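Local structure of protein (aminopeptidase) (Ochrobactrum anthropi, 1B65) at residues I43-R48 against G347-D352; E69-V74 against D124-T129; E177-G182 against I341-M346. The protein hydrolyses peptides from their amino end as an L-aminopeptidase and acts on D-alanine esters and amides, with a variant of the Ntn hydrolase fold. All blocks are in the same frame, centred on the assembly; numbering follows the deposited sequence.

Contact 1: I43-R48 against G347-D352; sequences IENEPR and GGTPFD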
ATOM      1  N   ILE A  43     -14.219   3.838 -36.261  1.00 14.78           N
ATOM      2  CA  ILE A  43     -13.626   5.062 -36.791  1.00 15.63           C
ATOM      3  C   ILE A  43     -14.694   5.739 -37.656  1.00 18.89           C
ATOM      4  O   ILE A  43     -14.974   5.192 -38.732  1.00 17.70           O
ATOM      5  CB  ILE A  43     -12.388   4.806 -37.671  1.00 16.70           C
ATOM      6  CG1 ILE A  43     -11.263   4.278 -36.769  1.00 16.35           C
ATOM      7  CG2 ILE A  43     -11.907   6.116 -38.309  1.00 17.54           C
ATOM      8  CD1 ILE A  43      -9.942   3.981 -37.431  1.00 17.98           C
ATOM      9  N   GLU A  44     -15.292   6.821 -37.195  1.00 17.62           N
ATOM     10  CA  GLU A  44     -16.319   7.528 -37.948  1.00 20.14           C
ATOM     11  C   GLU A  44     -15.815   8.947 -38.131  1.00 19.93           C
ATOM     12  O   GLU A  44     -14.955   9.371 -37.353  1.00 18.18           O
ATOM     13  CB  GLU A  44     -17.681   7.545 -37.238  1.00 21.29           C
ATOM     14  CG  GLU A  44     -18.235   6.145 -37.150  1.00 22.53           C
ATOM     15  CD  GLU A  44     -19.439   5.916 -36.290  1.00 23.58           C
ATOM     16  OE1 GLU A  44     -20.038   6.897 -35.799  1.00 25.06           O
ATOM     17  OE2 GLU A  44     -19.765   4.727 -36.114  1.00 25.39           O
ATOM     18  N   ASN A  45     -16.219   9.633 -39.207  1.00 19.75           N
ATOM     19  CA  ASN A  45     -15.665  10.959 -39.426  1.00 21.09           C
ATOM     20  C   ASN A  45     -16.793  11.987 -39.606  1.00 22.13           C
ATOM     21  O   ASN A  45     -16.512  13.092 -40.031  1.00 23.10           O
ATOM     22  CB  ASN A  45     -14.694  10.955 -40.616  1.00 21.59           C
ATOM     23  CG  ASN A  45     -13.333  10.422 -40.163  1.00 21.48           C
ATOM     24  OD1 ASN A  45     -12.621  11.081 -39.400  1.00 22.88           O
ATOM     25  ND2 ASN A  45     -12.988   9.220 -40.593  1.00 20.38           N
ATOM     26  N   GLU A  46     -17.996  11.611 -39.261  1.00 23.11           N
ATOM     27  CA  GLU A  46     -19.146  12.505 -39.199  1.00 26.89           C
ATOM     28  C   GLU A  46     -19.891  12.132 -37.919  1.00 25.60           C
ATOM     29  O   GLU A  46     -19.869  10.989 -37.475  1.00 25.04           O
ATOM     30  CB  GLU A  46     -20.026  12.452 -40.433  1.00 30.51           C
ATOM     31  CG  GLU A  46     -21.098  11.408 -40.553  1.00 36.68           C
ATOM     32  CD  GLU A  46     -21.676  11.320 -41.962  1.00 40.72           C
ATOM     33  OE1 GLU A  46     -20.977  11.784 -42.900  1.00 41.81           O
ATOM     34  OE2 GLU A  46     -22.808  10.800 -42.146  1.00 42.08           O
ATOM     35  N   PRO A  47     -20.537  13.121 -37.310  1.00 25.23           N
ATOM     36  CA  PRO A  47     -21.217  12.890 -36.052  1.00 25.35           C
ATOM     37  C   PRO A  47     -22.429  11.998 -36.186  1.00 26.68           C
ATOM     38  O   PRO A  47     -23.076  11.985 -37.239  1.00 27.90           O
ATOM     39  CB  PRO A  47     -21.578  14.280 -35.551  1.00 24.69           C
ATOM     40  CG  PRO A  47     -20.988  15.270 -36.488  1.00 25.24           C
ATOM     41  CD  PRO A  47     -20.596  14.528 -37.749  1.00 23.83           C
ATOM     42  N   ARG A  48     -22.733  11.238 -35.151  1.00 25.97           N
ATOM     43  CA  ARG A  48     -23.967  10.462 -35.128  1.00 28.49           C
ATOM     44  C   ARG A  48     -25.094  11.470 -34.856  1.00 29.74           C
ATOM     45  O   ARG A  48     -24.860  12.608 -34.460  1.00 29.19           O
ATOM     46  CB  ARG A  48     -23.888   9.342 -34.111  1.00 28.34           C
ATOM     47  CG  ARG A  48     -22.763   8.361 -34.403  1.00 27.87           C
ATOM     48  CD  ARG A  48     -22.548   7.411 -33.234  1.00 28.17           C
ATOM     49  NE  ARG A  48     -21.656   6.304 -33.614  1.00 28.70           N
ATOM     50  CZ  ARG A  48     -21.507   5.220 -32.852  1.00 28.45           C
ATOM     51  NH1 ARG A  48     -22.159   5.060 -31.696  1.00 26.76           N
ATOM     52  NH2 ARG A  48     -20.668   4.276 -33.261  1.00 27.57           N
ATOM     53  N   GLY A 347      -8.264  13.028 -37.604  1.00 17.98           N
ATOM     54  CA  GLY A 347      -8.788  14.360 -37.279  1.00 17.84           C
ATOM     55  C   GLY A 347      -8.686  15.284 -38.494  1.00 20.73           C
ATOM     56  O   GLY A 347      -8.588  14.819 -39.650  1.00 19.56           O
ATOM     57  N   GLY A 348      -8.791  16.585 -38.221  1.00 20.29           N
ATOM     58  CA  GLY A 348      -8.701  17.557 -39.318  1.00 23.84           C
ATOM     59  C   GLY A 348      -9.969  17.733 -40.106  1.00 24.81           C
ATOM     60  O   GLY A 348      -9.908  18.408 -41.159  1.00 28.00           O
ATOM     61  N   THR A 349     -11.098  17.184 -39.687  1.00 23.84           N
ATOM     62  CA  THR A 349     -12.333  17.355 -40.443  1.00 23.51           C
ATOM     63  C   THR A 349     -12.993  18.643 -39.940  1.00 25.56           C
ATOM     64  O   THR A 349     -12.610  19.203 -38.925  1.00 23.02           O
ATOM     65  CB  THR A 349     -13.331  16.217 -40.176  1.00 22.85           C
ATOM     66  OG1 THR A 349     -13.832  16.397 -38.837  1.00 22.90           O
ATOM     67  CG2 THR A 349     -12.773  14.810 -40.295  1.00 22.78           C
ATOM     68  N   PRO A 350     -14.103  19.046 -40.553  1.00 27.99           N
ATOM     69  CA  PRO A 350     -14.843  20.213 -40.112  1.00 28.92           C
ATOM     70  C   PRO A 350     -15.425  20.068 -38.710  1.00 28.81           C
ATOM     71  O   PRO A 350     -15.738  21.065 -38.057  1.00 28.67           O
ATOM     72  CB  PRO A 350     -15.948  20.353 -41.171  1.00 30.53           C
ATOM     73  CG  PRO A 350     -15.431  19.642 -42.384  1.00 30.25           C
ATOM     74  CD  PRO A 350     -14.644  18.472 -41.809  1.00 29.65           C
ATOM     75  N   PHE A 351     -15.569  18.843 -38.190  1.00 26.37           N
ATOM     76  CA  PHE A 351     -16.048  18.594 -36.846  1.00 26.16           C
ATOM     77  C   PHE A 351     -14.945  18.445 -35.813  1.00 25.37           C
ATOM     78  O   PHE A 351     -15.250  18.204 -34.646  1.00 25.23           O
ATOM     79  CB  PHE A 351     -16.923  17.341 -36.875  1.00 27.40           C
ATOM     80  CG  PHE A 351     -17.892  17.329 -38.026  1.00 30.17           C
ATOM     81  CD1 PHE A 351     -18.995  18.165 -37.983  1.00 31.81           C
ATOM     82  CD2 PHE A 351     -17.716  16.504 -39.128  1.00 30.49           C
ATOM     83  CE1 PHE A 351     -19.903  18.175 -39.028  1.00 33.64           C
ATOM     84  CE2 PHE A 351     -18.622  16.516 -40.171  1.00 32.61           C
ATOM     85  CZ  PHE A 351     -19.727  17.348 -40.125  1.00 32.79           C
ATOM     86  N   ASP A 352     -13.680  18.569 -36.165  1.00 22.50           N
ATOM     87  CA  ASP A 352     -12.583  18.409 -35.226  1.00 24.55           C
ATOM     88  C   ASP A 352     -12.048  19.740 -34.734  1.00 24.95           C
ATOM     89  O   ASP A 352     -12.048  20.734 -35.458  1.00 27.11           O
ATOM     90  CB  ASP A 352     -11.428  17.651 -35.939  1.00 23.66           C
ATOM     91  CG  ASP A 352     -11.768  16.173 -36.030  1.00 24.01           C
ATOM     92  OD1 ASP A 352     -11.857  15.580 -34.919  1.00 25.41           O
ATOM     93  OD2 ASP A 352     -11.953  15.552 -37.104  1.00 22.25           O
TER
HETATM   94  O   HOH W   1      -9.719  11.134 -39.376  1.00 24.88           O
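Pro47 lies across one face of the Phe351 ring, and this is where the two loops pack tightly. The proline CD sits 3.6 Å from the centroid of the Phe351 ring and only 6° off the ring normal, a CH-pi contact; CG follows over the CD1 side of the same face. A methylene next to a proline nitrogen is somewhat polarised, which suits it to meet a ring face, and the stiff pyrrolidine loses little freedom in doing so. Phe351 CG stands anti to its own carbonyl carbon (chi1 -45°), which carries the ring toward the proline, while the carbonyl O of Asn45 comes obliquely to within 3.7 Å of Phe351 CD2.

The other end is looser and more exposed. No direct hydrogen bond joins the loops: Asn45 OD1 only brushes Thr349 CG2 at 3.8 Å, and a water donates to Asn45 OD1 while accepting from Gly347 N. Arg56, through NH2, bonds Asn45 OD1 and forms a salt bridge with Asp352 OD2, and so links the two loops from outside.

Each loop is stiffened from within. Arg48 grips Glu44 side-on through NE and NH2, and Asp352 OD2 receives both the N and, at 2.7 Å, the OG1 of Thr349. That hydroxyl also accepts from Phe351 N, an ST turn within the type I beta turn Thr349 to Asp352, which Asp352 N closes onto Thr349 O.

Contact 2: E69-V74 against D124-T129; sequences ETPVPV and DRYAST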
ATOM      1  N   GLU A  69     -12.104 -24.345 -21.302  1.00 18.05           N
ATOM      2  CA  GLU A  69     -13.547 -24.324 -21.203  1.00 21.79           C
ATOM      3  C   GLU A  69     -13.993 -23.672 -19.885  1.00 19.78           C
ATOM      4  O   GLU A  69     -15.157 -23.303 -19.781  1.00 19.38           O
ATOM      5  CB  GLU A  69     -14.113 -25.765 -21.284  1.00 27.13           C
ATOM      6  CG  GLU A  69     -13.883 -26.376 -22.654  1.00 35.13           C
ATOM      7  CD  GLU A  69     -14.756 -27.544 -23.064  1.00 40.50           C
ATOM      8  OE1 GLU A  69     -15.807 -27.855 -22.454  1.00 43.21           O
ATOM      9  OE2 GLU A  69     -14.366 -28.197 -24.080  1.00 43.42           O
ATOM     10  N   THR A  70     -13.102 -23.546 -18.907  1.00 18.99           N
ATOM     11  CA  THR A  70     -13.414 -22.926 -17.603  1.00 19.49           C
ATOM     12  C   THR A  70     -12.446 -21.771 -17.363  1.00 18.20           C
ATOM     13  O   THR A  70     -11.325 -21.842 -17.856  1.00 17.30           O
ATOM     14  CB  THR A  70     -13.237 -23.966 -16.475  1.00 20.62           C
ATOM     15  OG1 THR A  70     -11.906 -24.541 -16.505  1.00 22.03           O
ATOM     16  CG2 THR A  70     -14.191 -25.151 -16.573  1.00 22.68           C
ATOM     17  N   PRO A  71     -12.833 -20.718 -16.684  1.00 16.76           N
ATOM     18  CA  PRO A  71     -11.902 -19.612 -16.374  1.00 18.14           C
ATOM     19  C   PRO A  71     -10.721 -20.143 -15.587  1.00 17.32           C
ATOM     20  O   PRO A  71     -10.904 -21.001 -14.715  1.00 19.57           O
ATOM     21  CB  PRO A  71     -12.738 -18.675 -15.497  1.00 17.34           C
ATOM     22  CG  PRO A  71     -14.153 -18.970 -15.927  1.00 17.51           C
ATOM     23  CD  PRO A  71     -14.136 -20.491 -16.038  1.00 16.15           C
ATOM     24  N   VAL A  72      -9.498 -19.728 -15.897  1.00 17.11           N
ATOM     25  CA  VAL A  72      -8.321 -20.208 -15.181  1.00 16.40           C
ATOM     26  C   VAL A  72      -7.685 -19.017 -14.465  1.00 17.13           C
ATOM     27  O   VAL A  72      -7.337 -18.028 -15.114  1.00 16.42           O
ATOM     28  CB  VAL A  72      -7.266 -20.770 -16.162  1.00 17.03           C
ATOM     29  CG1 VAL A  72      -6.016 -21.249 -15.407  1.00 16.19           C
ATOM     30  CG2 VAL A  72      -7.812 -21.921 -17.008  1.00 18.40           C
ATOM     31  N   PRO A  73      -7.581 -19.078 -13.153  1.00 17.14           N
ATOM     32  CA  PRO A  73      -6.941 -18.012 -12.401  1.00 17.04           C
ATOM     33  C   PRO A  73      -5.522 -17.801 -12.909  1.00 17.02           C
ATOM     34  O   PRO A  73      -4.804 -18.773 -13.132  1.00 15.83           O
ATOM     35  CB  PRO A  73      -6.879 -18.536 -10.958  1.00 17.04           C
ATOM     36  CG  PRO A  73      -7.949 -19.574 -10.884  1.00 18.27           C
ATOM     37  CD  PRO A  73      -7.993 -20.194 -12.266  1.00 18.12           C
ATOM     38  N   VAL A  74      -5.133 -16.541 -13.035  1.00 13.69           N
ATOM     39  CA  VAL A  74      -3.752 -16.192 -13.431  1.00 13.26           C
ATOM     40  C   VAL A  74      -3.275 -15.316 -12.285  1.00 13.01           C
ATOM     41  O   VAL A  74      -3.943 -14.327 -11.989  1.00 11.56           O
ATOM     42  CB  VAL A  74      -4.100 -15.617 -14.807  1.00 19.26           C
ATOM     43  CG1 VAL A  74      -4.069 -14.135 -14.973  1.00 19.37           C
ATOM     44  CG2 VAL A  74      -3.613 -16.497 -15.947  1.00 18.01           C
ATOM     45  N   ASP A 124     -22.205 -16.229 -20.306  1.00 20.22           N
ATOM     46  CA  ASP A 124     -22.533 -17.024 -21.500  1.00 21.86           C
ATOM     47  C   ASP A 124     -21.430 -17.972 -21.914  1.00 22.52           C
ATOM     48  O   ASP A 124     -21.669 -19.169 -22.149  1.00 23.28           O
ATOM     49  CB  ASP A 124     -22.821 -16.045 -22.658  1.00 25.04           C
ATOM     50  CG  ASP A 124     -24.071 -15.215 -22.479  1.00 28.90           C
ATOM     51  OD1 ASP A 124     -24.968 -15.623 -21.721  1.00 31.14           O
ATOM     52  OD2 ASP A 124     -24.217 -14.124 -23.083  1.00 31.17           O
ATOM     53  N   ARG A 125     -20.195 -17.492 -22.066  1.00 20.12           N
ATOM     54  CA  ARG A 125     -19.066 -18.287 -22.530  1.00 22.47           C
ATOM     55  C   ARG A 125     -18.689 -19.430 -21.588  1.00 21.35           C
ATOM     56  O   ARG A 125     -18.310 -20.501 -22.045  1.00 19.45           O
ATOM     57  CB  ARG A 125     -17.884 -17.350 -22.722  1.00 25.91           C
ATOM     58  CG  ARG A 125     -16.498 -17.903 -22.851  1.00 30.89           C
ATOM     59  CD  ARG A 125     -16.341 -18.873 -24.014  1.00 35.40           C
ATOM     60  NE  ARG A 125     -15.001 -19.474 -23.894  1.00 38.92           N
ATOM     61  CZ  ARG A 125     -13.920 -18.917 -24.427  1.00 40.87           C
ATOM     62  NH1 ARG A 125     -13.929 -17.793 -25.141  1.00 41.48           N
ATOM     63  NH2 ARG A 125     -12.756 -19.544 -24.257  1.00 41.93           N
ATOM     64  N   TYR A 126     -18.700 -19.172 -20.283  1.00 18.35           N
ATOM     65  CA  TYR A 126     -18.366 -20.187 -19.284  1.00 18.41           C
ATOM     66  C   TYR A 126     -19.655 -20.604 -18.573  1.00 18.90           C
ATOM     67  O   TYR A 126     -19.770 -20.681 -17.350  1.00 18.05           O
ATOM     68  CB  TYR A 126     -17.349 -19.596 -18.289  1.00 19.20           C
ATOM     69  CG  TYR A 126     -16.067 -19.111 -18.947  1.00 19.98           C
ATOM     70  CD1 TYR A 126     -15.182 -20.028 -19.509  1.00 20.38           C
ATOM     71  CD2 TYR A 126     -15.760 -17.758 -19.013  1.00 21.09           C
ATOM     72  CE1 TYR A 126     -14.003 -19.623 -20.093  1.00 21.41           C
ATOM     73  CE2 TYR A 126     -14.589 -17.321 -19.602  1.00 21.03           C
ATOM     74  CZ  TYR A 126     -13.729 -18.253 -20.140  1.00 22.33           C
ATOM     75  OH  TYR A 126     -12.576 -17.808 -20.736  1.00 22.42           O
ATOM     76  N   ALA A 127     -20.701 -20.921 -19.333  1.00 19.00           N
ATOM     77  CA  ALA A 127     -21.991 -21.333 -18.780  1.00 19.32           C
ATOM     78  C   ALA A 127     -21.902 -22.502 -17.829  1.00 19.83           C
ATOM     79  O   ALA A 127     -22.622 -22.545 -16.810  1.00 19.84           O
ATOM     80  CB  ALA A 127     -22.928 -21.655 -19.949  1.00 20.30           C
ATOM     81  N   SER A 128     -21.055 -23.499 -18.064  1.00 19.81           N
ATOM     82  CA  SER A 128     -20.882 -24.638 -17.189  1.00 21.31           C
ATOM     83  C   SER A 128     -20.238 -24.261 -15.848  1.00 22.57           C
ATOM     84  O   SER A 128     -20.213 -25.095 -14.948  1.00 21.70           O
ATOM     85  CB  SER A 128     -20.018 -25.747 -17.772  1.00 23.79           C
ATOM     86  OG  SER A 128     -18.698 -25.359 -18.052  1.00 25.01           O
ATOM     87  N   THR A 129     -19.686 -23.060 -15.743  1.00 18.24           N
ATOM     88  CA  THR A 129     -19.165 -22.582 -14.460  1.00 19.09           C
ATOM     89  C   THR A 129     -20.233 -21.730 -13.780  1.00 17.54           C
ATOM     90  O   THR A 129     -20.545 -21.898 -12.604  1.00 19.33           O
ATOM     91  CB  THR A 129     -17.880 -21.752 -14.670  1.00 18.81           C
ATOM     92  OG1 THR A 129     -16.848 -22.622 -15.191  1.00 17.58           O
ATOM     93  CG2 THR A 129     -17.370 -21.099 -13.402  1.00 18.23           C
TER
HETATM   94  O   HOH W   2     -17.289 -23.096 -17.865  1.00 23.02           O
HETATM   95  O   HOH W   3     -17.121 -23.168 -21.739  1.00 43.09           O
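Pro71 and Tyr126 supply the apolar core of this contact. Pro71 CG lies 3.7 Å from the centroid of the Tyr126 ring, displaced toward the CG side of the face, in a CH-pi contact. Arg125 CG fills the opposite face, sandwiching the ring between a proline and the aliphatic part of an arginine; a flat, broad tyrosine suits such a slot. With chi1 at -58° the Tyr126 side chain lies beside the backbone N and runs past Pro71 in the opposite direction. Glu69 O lies at the ring edge, 3.3 Å from Tyr126 CD1, and Thr129 OG1 comes up to the CD corner of Pro71, 3.6 Å away.

The polar links run through water. The same Glu69 oxygen accepts from two waters. One also bonds Ser128 OG and, at 2.8 Å, Thr129 OG1; the other donates to Arg125 O, at the end of a helix where carbonyls lose their helical partners.

Tyr126 marks the break between helices 111-125 and 127-130, occupying the N-cap position of the latter. Arg125 NH2 bonds Met66 O, and Arg306 bonds Ser128 O. The 69-74 loop thus passes this helical junction on its way from strand 56-63 into strand 74-83.

Contact 3: E177-G182 against I341-M346; sequences EGNCGG and IAAEDM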
ATOM      1  N   GLU A 177      -1.583  -3.032 -34.631  1.00 14.23           N
ATOM      2  CA  GLU A 177      -1.130  -1.931 -33.796  1.00 13.89           C
ATOM      3  C   GLU A 177      -1.598  -0.585 -34.337  1.00 14.11           C
ATOM      4  O   GLU A 177      -2.041  -0.447 -35.498  1.00 13.53           O
ATOM      5  CB  GLU A 177       0.410  -1.845 -33.675  1.00 13.35           C
ATOM      6  CG  GLU A 177       0.983  -3.113 -33.019  1.00 12.40           C
ATOM      7  CD  GLU A 177       2.496  -3.092 -33.073  1.00 13.62           C
ATOM      8  OE1 GLU A 177       3.037  -3.015 -34.212  1.00 14.16           O
ATOM      9  OE2 GLU A 177       3.185  -3.113 -32.056  1.00 13.65           O
ATOM     10  N   GLY A 178      -1.485   0.433 -33.487  1.00 12.20           N
ATOM     11  CA  GLY A 178      -1.777   1.793 -34.010  1.00 12.61           C
ATOM     12  C   GLY A 178      -3.195   2.208 -33.632  1.00 14.05           C
ATOM     13  O   GLY A 178      -3.625   2.070 -32.481  1.00 12.44           O
ATOM     14  N   ASN A 179      -3.951   2.634 -34.669  1.00 12.18           N
ATOM     15  CA  ASN A 179      -5.308   3.104 -34.422  1.00 13.16           C
ATOM     16  C   ASN A 179      -6.274   1.943 -34.362  1.00 14.12           C
ATOM     17  O   ASN A 179      -7.074   1.776 -35.301  1.00 14.49           O
ATOM     18  CB  ASN A 179      -5.790   4.115 -35.476  1.00 12.48           C
ATOM     19  CG  ASN A 179      -4.869   5.301 -35.627  1.00 13.24           C
ATOM     20  OD1 ASN A 179      -4.020   5.553 -34.823  1.00 13.44           O
ATOM     21  ND2 ASN A 179      -5.033   6.031 -36.743  1.00 14.37           N
ATOM     22  N   CYS A 180      -6.242   1.146 -33.279  1.00 13.25           N
ATOM     23  CA  CYS A 180      -7.155   0.016 -33.220  1.00 13.67           C
ATOM     24  C   CYS A 180      -7.560  -0.283 -31.778  1.00 13.71           C
ATOM     25  O   CYS A 180      -6.786   0.015 -30.869  1.00 13.99           O
ATOM     26  CB  CYS A 180      -6.517  -1.240 -33.835  1.00 16.12           C
ATOM     27  SG  CYS A 180      -4.943  -1.732 -33.069  1.00 16.99           S
ATOM     28  N   GLY A 181      -8.757  -0.825 -31.655  1.00 13.54           N
ATOM     29  CA  GLY A 181      -9.231  -1.205 -30.309  1.00 13.02           C
ATOM     30  C   GLY A 181      -9.342   0.043 -29.459  1.00 14.19           C
ATOM     31  O   GLY A 181      -9.762   1.136 -29.877  1.00 14.04           O
ATOM     32  N   GLY A 182      -9.059  -0.151 -28.146  1.00 13.29           N
ATOM     33  CA  GLY A 182      -9.086   0.971 -27.206  1.00 13.43           C
ATOM     34  C   GLY A 182      -8.150   2.095 -27.614  1.00 11.75           C
ATOM     35  O   GLY A 182      -8.268   3.240 -27.179  1.00 11.62           O
ATOM     36  N   ILE A 341       4.764   4.254 -34.350  1.00 13.69           N
ATOM     37  CA  ILE A 341       5.105   3.918 -35.762  1.00 12.88           C
ATOM     38  C   ILE A 341       3.896   3.401 -36.520  1.00 14.93           C
ATOM     39  O   ILE A 341       3.797   3.650 -37.744  1.00 15.14           O
ATOM     40  CB  ILE A 341       6.237   2.876 -35.741  1.00 13.70           C
ATOM     41  CG1 ILE A 341       7.540   3.464 -35.197  1.00 14.57           C
ATOM     42  CG2 ILE A 341       6.474   2.247 -37.142  1.00 14.82           C
ATOM     43  CD1 ILE A 341       7.872   4.857 -35.706  1.00 17.74           C
ATOM     44  N   ALA A 342       3.047   2.597 -35.860  1.00 12.08           N
ATOM     45  CA  ALA A 342       1.899   1.997 -36.484  1.00 12.95           C
ATOM     46  C   ALA A 342       0.746   2.988 -36.663  1.00 14.59           C
ATOM     47  O   ALA A 342      -0.145   2.683 -37.479  1.00 14.73           O
ATOM     48  CB  ALA A 342       1.353   0.820 -35.651  1.00 11.88           C
ATOM     49  N   ALA A 343       0.695   4.053 -35.869  1.00 14.20           N
ATOM     50  CA  ALA A 343      -0.421   4.998 -35.922  1.00 15.09           C
ATOM     51  C   ALA A 343      -0.491   5.776 -37.237  1.00 16.78           C
ATOM     52  O   ALA A 343       0.496   5.934 -37.951  1.00 17.14           O
ATOM     53  CB  ALA A 343      -0.344   6.039 -34.792  1.00 15.91           C
ATOM     54  N   GLU A 344      -1.690   6.235 -37.570  1.00 17.38           N
ATOM     55  CA  GLU A 344      -1.941   7.074 -38.736  1.00 19.05           C
ATOM     56  C   GLU A 344      -2.613   8.380 -38.316  1.00 19.06           C
ATOM     57  O   GLU A 344      -3.367   8.409 -37.331  1.00 16.16           O
ATOM     58  CB  GLU A 344      -2.911   6.350 -39.692  1.00 23.45           C
ATOM     59  CG  GLU A 344      -2.295   5.038 -40.194  1.00 29.93           C
ATOM     60  CD  GLU A 344      -3.353   4.090 -40.728  1.00 35.48           C
ATOM     61  OE1 GLU A 344      -4.241   3.658 -39.940  1.00 39.07           O
ATOM     62  OE2 GLU A 344      -3.292   3.769 -41.932  1.00 37.76           O
ATOM     63  N   ASP A 345      -2.446   9.419 -39.151  1.00 17.70           N
ATOM     64  CA  ASP A 345      -3.069  10.702 -38.853  1.00 18.12           C
ATOM     65  C   ASP A 345      -4.548  10.530 -38.603  1.00 16.99           C
ATOM     66  O   ASP A 345      -5.197   9.708 -39.258  1.00 17.75           O
ATOM     67  CB  ASP A 345      -2.910  11.673 -40.031  1.00 20.66           C
ATOM     68  CG  ASP A 345      -1.501  12.165 -40.189  1.00 24.68           C
ATOM     69  OD1 ASP A 345      -0.520  11.526 -39.779  1.00 22.23           O
ATOM     70  OD2 ASP A 345      -1.381  13.294 -40.767  1.00 28.57           O
ATOM     71  N   MET A 346      -5.099  11.416 -37.769  1.00 17.27           N
ATOM     72  CA  MET A 346      -6.533  11.314 -37.483  1.00 17.85           C
ATOM     73  C   MET A 346      -7.061  12.700 -37.165  1.00 17.11           C
ATOM     74  O   MET A 346      -6.331  13.489 -36.570  1.00 16.84           O
ATOM     75  CB  MET A 346      -6.748  10.351 -36.283  1.00 18.27           C
ATOM     76  CG  MET A 346      -8.266  10.217 -35.989  1.00 19.00           C
ATOM     77  SD  MET A 346      -8.489   8.966 -34.707  1.00 19.49           S
ATOM     78  CE  MET A 346      -8.253   7.455 -35.616  1.00 17.02           C
TER
HETATM   79  O   HOH W   4      -2.998   2.813 -37.295  1.00 16.58           O
HETATM   80  O   HOH W   5      -6.669   5.100 -39.003  1.00 27.96           O
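An inverse gamma turn centred on Asn179 meets the chain where it leaves the C-terminal end of helix 322-342. The Asn179 amide reaches the loop that follows the helix: ND2 donates to Glu344 O at 3.0 Å. The bond is almost straight (176°), the acceptor lies in the Asn179 amide plane, and the donor is tilted 29° from the carbonyl plane of Glu344. Lys192 takes Asn179 OD1, so both ends of the amide are bonded and its rotation is fixed. Asparagine suits this place because one short group offers a donor and an acceptor.

Two waters complete the polar side. The first accepts from Asn179 N and donates to Ala342 O and Glu344 OE1; the second accepts from Asn179 ND2 and likewise donates to Glu344 OE1. Met346, with CG anti to the backbone N (chi1 -179°) and its chain bent at the end, brings CE to 3.7 Å from Asn179 ND2.

Close packing takes over at the helix end. Ala342 CB presses on Glu177 CB at 3.4 Å. Gly178, at a positive phi that favours glycine, lets the backbones approach to 4.0 Å between its CA and Ala343 CA. The result is an inverse gamma turn packed on a helix C-terminus in this Ntn hydrolase variant.

Contacts 1 and 3 are neighbours, their centres about 16 Å apart. The chain runs directly from 341-346 into 347-352, and Ile43 CD1 packs on Asn179 O and Met346 CE. One path from the end of helix 322-342 through strand 346-347 is held first by the buried 177-182 loop and then, at the surface, by the loop after strand 36-43. Contact 2 stands apart, its centre about 40 Å from that of contact 1 and about 32 Å from that of contact 3, beside the break after helix 111-125. Along the chain, contacts 2 and 3 follow in series, nested inside the loop closed by contact 1, which brings residues near the chain's start beside residues some 300 positions later.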